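Local coordinates for BluB-like flavoprotein (Clostridium difficile 630, PDB 3EO8), which binds flavin mononucleotide and probably works as an oxidoreductase of the nitroreductase family, at residues 25-30 / 194-199; 49-52 / 56-59; 35-40 / 142-147. All coordinates share one frame; numbering follows the deposited sequence.

All three contacts are buried; they differ in what they join. Interactions 1 and 2 both use the antiparallel sheet, the first setting helix 24-35 on strand 189-197, the second folding helix 54-75 back on strand 47-51. Branched aliphatic chains and selenomethionines do the work in both, and the two meet where Ile-27 CG2 lies 3.9 Å from Val-50 CG2. Interaction 3 instead lays a loop on helix 137-155 through alanines and a proline, close enough to bring backbone atoms into play, and is the one that touches flavin. It meets interaction 1 through Leu-194 and Ile-146, but stays about 10 Å from interaction 2 at the nearest atoms.

Interaction 1 (25-30 / 194-199)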
# COMPACT_ATOMS: atom_id res chain seq x y z
N GLU A 25 14.70 -20.82 -2.64
CA GLU A 25 14.71 -20.40 -4.04
C GLU A 25 13.36 -19.80 -4.45
O GLU A 25 13.32 -18.81 -5.18
CB GLU A 25 15.08 -21.57 -4.98
N ASP A 26 12.25 -20.38 -3.99
CA ASP A 26 10.94 -19.87 -4.35
C ASP A 26 10.66 -18.57 -3.60
O ASP A 26 10.10 -17.63 -4.15
CB ASP A 26 9.84 -20.89 -4.03
CG ASP A 26 9.77 -22.05 -5.03
OD1 ASP A 26 10.33 -21.94 -6.12
OD2 ASP A 26 9.11 -23.05 -4.73
N ILE A 27 11.10 -18.50 -2.36
CA ILE A 27 10.89 -17.29 -1.56
C ILE A 27 11.68 -16.14 -2.17
O ILE A 27 11.24 -14.99 -2.22
CB ILE A 27 11.32 -17.48 -0.10
CG1 ILE A 27 10.43 -18.53 0.60
CG2 ILE A 27 11.19 -16.14 0.65
CD1 ILE A 27 11.00 -19.05 1.91
N LEU A 28 12.88 -16.46 -2.66
CA LEU A 28 13.67 -15.46 -3.36
C LEU A 28 12.95 -14.91 -4.60
O LEU A 28 12.98 -13.69 -4.85
CB LEU A 28 15.07 -16.01 -3.72
CG LEU A 28 16.10 -14.96 -4.11
CD1 LEU A 28 16.32 -14.02 -2.90
CD2 LEU A 28 17.42 -15.59 -4.62
N LYS A 29 12.29 -15.78 -5.36
CA LYS A 29 11.49 -15.33 -6.51
C LYS A 29 10.39 -14.38 -6.06
O LYS A 29 10.12 -13.39 -6.74
CB LYS A 29 10.88 -16.53 -7.27
CG LYS A 29 11.88 -17.35 -8.05
CD LYS A 29 11.22 -18.61 -8.61
CE LYS A 29 12.23 -19.59 -9.21
N MSE A 30 9.74 -14.67 -4.93
CA MSE A 30 8.69 -13.77 -4.39
C MSE A 30 9.24 -12.40 -4.06
O MSE A 30 8.60 -11.36 -4.31
CB MSE A 30 8.02 -14.39 -3.16
CG MSE A 30 7.39 -15.74 -3.39
SE MSE A 30 6.91 -16.64 -1.73
CE MSE A 30 7.10 -18.47 -2.44
N LEU A 194 4.09 -11.63 6.99
CA LEU A 194 3.41 -12.58 6.12
C LEU A 194 3.56 -13.98 6.71
O LEU A 194 4.70 -14.42 7.02
CB LEU A 194 4.02 -12.56 4.75
CG LEU A 194 3.79 -11.32 3.91
CD1 LEU A 194 4.88 -11.19 2.81
CD2 LEU A 194 2.42 -11.44 3.33
N ALA A 195 2.43 -14.67 6.87
CA ALA A 195 2.44 -16.10 7.18
C ALA A 195 2.40 -16.82 5.84
O ALA A 195 1.48 -16.60 5.05
CB ALA A 195 1.21 -16.52 8.05
N LEU A 196 3.38 -17.69 5.60
CA LEU A 196 3.62 -18.25 4.27
C LEU A 196 3.79 -19.76 4.31
O LEU A 196 4.58 -20.28 5.09
CB LEU A 196 4.90 -17.62 3.68
CG LEU A 196 5.37 -18.06 2.29
CD1 LEU A 196 4.33 -17.70 1.17
CD2 LEU A 196 6.79 -17.44 2.00
N GLY A 197 3.07 -20.44 3.43
CA GLY A 197 3.10 -21.91 3.35
C GLY A 197 2.28 -22.46 2.20
O GLY A 197 1.77 -21.73 1.36
N VAL A 198 2.18 -23.78 2.15
CA VAL A 198 1.28 -24.41 1.22
C VAL A 198 -0.08 -24.39 1.89
O VAL A 198 -0.22 -24.90 3.00
CB VAL A 198 1.66 -25.86 0.92
CG1 VAL A 198 0.59 -26.48 0.03
CG2 VAL A 198 3.07 -25.92 0.27
N PRO A 199 -1.07 -23.74 1.25
CA PRO A 199 -2.37 -23.54 1.91
C PRO A 199 -3.17 -24.82 2.10
O PRO A 199 -3.12 -25.71 1.24
CB PRO A 199 -3.10 -22.59 0.95
CG PRO A 199 -2.48 -22.82 -0.36
CD PRO A 199 -1.03 -23.15 -0.10
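Leu-196 reaches from its strand to Met-30 and Ile-27 on the helix, and one methyl, CD2, serves both. The selenium of Met-30, a selenomethionine, lies 3.8 Å from Leu-196 CD2, and Leu-196 CD1 is only slightly farther from the same SE atom at 4.0 Å, so the selenium faces the fork of the leucine. Ile-27 joins through CG1, 4.0 Å from Leu-196 CD2. This contact is purely apolar, and a modest 106 Å² is buried between the segments.

The shapes of two side chains explain the meeting point. Leu-196 holds CG opposite its own backbone N (chi1 179°), and Met-30, extended beyond CG, bridges the 11.0 Å between its CA and Leu-196 CA. The closest CA atoms, of Ile-27 and Leu-196, are 9.4 Å apart. Ile-27 CB points past the strand, and CG1, set beside the backbone N (chi1 -65°), meets the leucine.

Further out, Ser-160 and Val-102 of the adjacent strands flank Leu-196, while Phe-149 and Ala-153 of helix 137-155 touch Met-30. Phe-217 of the second subunit packs on Ile-27. Helix 24-35 thus lies on the same sheet face as helix 137-155, with the Leu-196 strand hydrogen-bonded between strands 102-108 and 159-163.

Interaction 2 (49-52 / 56-59)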
# COMPACT_ATOMS: atom_id res chain seq x y z
N VAL A 49 12.68 -10.02 5.88
CA VAL A 49 13.42 -10.91 6.76
C VAL A 49 12.72 -12.24 6.82
O VAL A 49 11.60 -12.34 7.30
CB VAL A 49 13.56 -10.32 8.18
CG1 VAL A 49 14.35 -11.26 9.10
CG2 VAL A 49 14.22 -8.96 8.11
N VAL A 50 13.36 -13.28 6.28
CA VAL A 50 12.71 -14.57 6.14
C VAL A 50 13.09 -15.53 7.27
O VAL A 50 14.28 -15.85 7.45
CB VAL A 50 13.13 -15.20 4.81
CG1 VAL A 50 12.45 -16.55 4.65
CG2 VAL A 50 12.73 -14.28 3.66
N ILE A 51 12.10 -16.00 8.02
CA ILE A 51 12.35 -16.83 9.18
C ILE A 51 11.69 -18.17 9.04
O ILE A 51 10.50 -18.26 8.79
CB ILE A 51 11.82 -16.16 10.47
CG1 ILE A 51 12.53 -14.84 10.70
CG2 ILE A 51 12.04 -17.06 11.69
CD1 ILE A 51 11.78 -13.92 11.66
N LYS A 52 12.49 -19.23 9.23
CA LYS A 52 11.99 -20.59 9.37
C LYS A 52 12.32 -21.18 10.75
O LYS A 52 11.83 -22.27 11.09
CB LYS A 52 12.57 -21.48 8.26
CG LYS A 52 11.99 -21.23 6.87
CD LYS A 52 12.73 -22.05 5.81
CE LYS A 52 12.28 -21.75 4.40
NZ LYS A 52 12.98 -22.67 3.46
N LEU A 56 12.47 -18.85 17.15
CA LEU A 56 12.33 -17.40 16.96
C LEU A 56 10.87 -17.03 16.71
O LEU A 56 10.35 -16.06 17.24
CB LEU A 56 13.24 -16.95 15.80
CG LEU A 56 13.24 -15.50 15.38
CD1 LEU A 56 13.43 -14.56 16.58
CD2 LEU A 56 14.34 -15.30 14.35
N MSE A 57 10.18 -17.83 15.90
CA MSE A 57 8.73 -17.63 15.68
C MSE A 57 7.97 -17.69 17.00
O MSE A 57 7.05 -16.91 17.23
CB MSE A 57 8.19 -18.70 14.70
CG MSE A 57 8.65 -18.47 13.29
SE MSE A 57 8.34 -19.98 12.09
CE MSE A 57 6.46 -19.69 11.89
N GLU A 58 8.38 -18.57 17.90
CA GLU A 58 7.68 -18.69 19.18
C GLU A 58 8.04 -17.52 20.08
O GLU A 58 7.21 -17.04 20.85
CB GLU A 58 8.06 -19.99 19.89
CG GLU A 58 7.64 -21.24 19.13
CD GLU A 58 6.16 -21.55 19.23
OE1 GLU A 58 5.46 -20.87 20.04
OE2 GLU A 58 5.70 -22.47 18.51
N LYS A 59 9.31 -17.10 20.03
CA LYS A 59 9.73 -15.95 20.80
C LYS A 59 8.98 -14.68 20.40
O LYS A 59 8.65 -13.86 21.25
CB LYS A 59 11.26 -15.75 20.69
CG LYS A 59 12.03 -16.74 21.56
CD LYS A 59 13.52 -16.71 21.32
CE LYS A 59 14.27 -17.71 22.23
NZ LYS A 59 14.22 -19.10 21.67
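Lys-52, whose carbonyl O lies 4.3 Å from Met-57 SE, carries its ammonium nitrogen the other way: NZ makes a salt bridge with Asp-24 OD1 and a hydrogen bond to Val-22 O. Its extended chain therefore ties the strand end to the start of helix 24-35, while its backbone borders the helix 54-75 side. The motif is a beta-alpha connection, in which strand 47-51 turns tightly into helix 54-75 and the helix folds back over the residue that ends the strand.

Ile-51 carries that fold-back. Its CG2 sits 3.9 Å from Leu-56 CD2 and 4.0 Å from Met-57 CG, so a single methyl meets two successive helix residues. Leu-56 lies nearly perpendicular to Ile-51, while Met-57, a selenomethionine, runs antiparallel alongside it. The first torsion of Met-57 (chi1 -72°) sets CG anti to the carbonyl carbon, where it meets Ile-51 CG2.

The next strand residue back, Val-50, faces Ile-27 and Ile-31 of helix 24-35, so the strand is packed on both faces. Val-49 and Val-50 also pair in parallel with a strand of the second subunit, carrying the sheet across the interface. Leu-56 is further enclosed by Val-176 and by Ile-218 of the second subunit. The longer branch of Ile-51 contributes as well, its terminal CD1 4.0 Å from Leu-56 CD2.

Interaction 3 (35-40 / 142-147); sequences GAAPSG and LGAAIE. With FMN (flavin mononucleotide), chain K.
Pro-38 stands between the flavin and Ala-144, and its ring can be followed atom by atom. CB lies 3.4 Å from FMN O3' on the ribityl chain and 3.9 Å from FMN C8M at the dimethyl end of the isoalloxazine. CG follows at 4.1 Å from the same C8M. CD, on the far part of the ring, meets the helix instead, 4.1 Å from Ala-144 CB. In the nitroreductase fold the FMN sites lie at the dimer interface, and here the loop after helix 24-35 forms part of one such pocket while resting on helix 137-155; Arg-15, Ser-205 and Lys-208 of the second subunit bind the same flavin.

The facing residues are small, consistent with so close an approach: the CA atoms of Ala-37 and Ala-145 are 4.9 Å apart. Ala-37 CB presses on the helix backbone, 3.4 Å from Ala-145 CA, tighter than usual van der Waals contact between carbons. The methyls themselves are more relaxed: Ala-37 CB also touches the CB atoms of both Ala-144 and Ala-145. Trp-46 touches both Ala-37 and Ala-145. Pro-38 O is buried here beside Ala-144 CB without a polar partner in the model, a probable cost of so close a fit.

Beyond the proline the loop turns to polar bonds: the hydroxyl Ser-39 OG takes the N-H of Gln-44, and the backbone Gly-40 N bonds to Ser-141 OG, a second tie between the loop and helix 137-155. Toward the cofactor, Ser-39 N gives a weak hydrogen bond to FMN O3', 3.3 Å long and bent to 145° at the hydrogen.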
# COMPACT_ATOMS: atom_id res chain seq x y z
N GLY A 35 10.25 -6.57 -5.11
CA GLY A 35 11.23 -5.50 -5.38
C GLY A 35 11.03 -4.76 -6.69
O GLY A 35 11.60 -3.69 -6.90
N ALA A 36 10.24 -5.35 -7.57
CA ALA A 36 9.87 -4.72 -8.83
C ALA A 36 8.65 -3.79 -8.72
O ALA A 36 8.29 -3.16 -9.70
CB ALA A 36 9.61 -5.79 -9.89
N ALA A 37 8.02 -3.72 -7.54
CA ALA A 37 6.85 -2.88 -7.32
C ALA A 37 7.21 -1.42 -7.49
O ALA A 37 8.35 -1.03 -7.21
CB ALA A 37 6.29 -3.10 -5.92
N PRO A 38 6.23 -0.59 -7.88
CA PRO A 38 6.49 0.83 -7.97
C PRO A 38 6.62 1.37 -6.56
O PRO A 38 6.12 0.73 -5.61
CB PRO A 38 5.25 1.38 -8.66
CG PRO A 38 4.13 0.39 -8.27
CD PRO A 38 4.84 -0.94 -8.20
N SER A 39 7.30 2.49 -6.41
CA SER A 39 7.41 3.15 -5.14
C SER A 39 7.70 4.62 -5.32
O SER A 39 8.31 5.01 -6.31
CB SER A 39 8.49 2.48 -4.28
OG SER A 39 9.78 2.65 -4.83
N GLY A 40 7.31 5.43 -4.35
CA GLY A 40 7.48 6.88 -4.45
C GLY A 40 8.94 7.24 -4.64
O GLY A 40 9.78 6.87 -3.84
N LEU A 142 4.71 0.26 -0.00
CA LEU A 142 4.91 -1.04 0.68
C LEU A 142 3.83 -2.06 0.30
O LEU A 142 4.13 -3.24 -0.00
CB LEU A 142 4.93 -0.85 2.20
CG LEU A 142 5.29 -2.11 2.99
CD1 LEU A 142 6.73 -2.56 2.64
CD2 LEU A 142 5.16 -1.89 4.49
N GLY A 143 2.58 -1.60 0.25
CA GLY A 143 1.47 -2.47 -0.17
C GLY A 143 1.62 -3.02 -1.56
O GLY A 143 1.33 -4.21 -1.83
N ALA A 144 2.11 -2.18 -2.47
CA ALA A 144 2.39 -2.63 -3.84
C ALA A 144 3.41 -3.77 -3.83
O ALA A 144 3.22 -4.81 -4.48
CB ALA A 144 2.85 -1.46 -4.70
N ALA A 145 4.50 -3.61 -3.06
CA ALA A 145 5.52 -4.69 -2.96
C ALA A 145 4.97 -5.97 -2.35
O ALA A 145 5.20 -7.08 -2.86
CB ALA A 145 6.73 -4.18 -2.15
N ILE A 146 4.23 -5.83 -1.26
CA ILE A 146 3.72 -7.02 -0.55
C ILE A 146 2.64 -7.71 -1.39
O ILE A 146 2.56 -8.96 -1.45
CB ILE A 146 3.22 -6.67 0.87
CG1 ILE A 146 4.37 -6.22 1.79
CG2 ILE A 146 2.49 -7.85 1.50
CD1 ILE A 146 3.91 -5.58 3.11
N GLU A 147 1.89 -6.94 -2.18
CA GLU A 147 0.95 -7.58 -3.14
C GLU A 147 1.66 -8.36 -4.23
O GLU A 147 1.25 -9.46 -4.52
CB GLU A 147 -0.07 -6.57 -3.66
CG GLU A 147 -1.14 -7.16 -4.57
CD GLU A 147 -2.18 -8.04 -3.87
OE1 GLU A 147 -2.06 -8.28 -2.65
OE2 GLU A 147 -3.14 -8.49 -4.58
N1 FMN K . 5.59 8.94 -10.53
C2 FMN K . 5.44 10.24 -10.97
O2 FMN K . 5.94 10.58 -12.05
N3 FMN K . 4.73 11.16 -10.22
C4 FMN K . 4.18 10.81 -9.01
O4 FMN K . 3.45 11.62 -8.42
C4A FMN K . 4.35 9.51 -8.53
N5 FMN K . 3.82 9.09 -7.32
C5A FMN K . 3.95 7.79 -6.88
C6 FMN K . 3.36 7.37 -5.69
C7 FMN K . 3.51 6.06 -5.24
C7M FMN K . 2.62 5.61 -4.11
C8 FMN K . 4.17 5.13 -6.04
C8M FMN K . 3.98 3.64 -5.80
C9 FMN K . 4.76 5.55 -7.24
C9A FMN K . 4.63 6.86 -7.69
N10 FMN K . 5.22 7.29 -8.85
C10 FMN K . 5.04 8.58 -9.31
C1' FMN K . 6.07 6.37 -9.69
C2' FMN K . 7.52 6.21 -9.20
O2' FMN K . 8.31 7.39 -9.50
C3' FMN K . 8.15 4.96 -9.87
O3' FMN K . 7.44 3.79 -9.49
C4' FMN K . 9.63 4.75 -9.50
O4' FMN K . 10.45 5.82 -9.89
C5' FMN K . 10.19 3.53 -10.21
O5' FMN K . 10.06 3.62 -11.60
P FMN K . 9.23 2.47 -12.38
O1P FMN K . 9.22 2.79 -13.86
O2P FMN K . 7.84 2.48 -11.78
O3P FMN K . 9.89 1.14 -12.17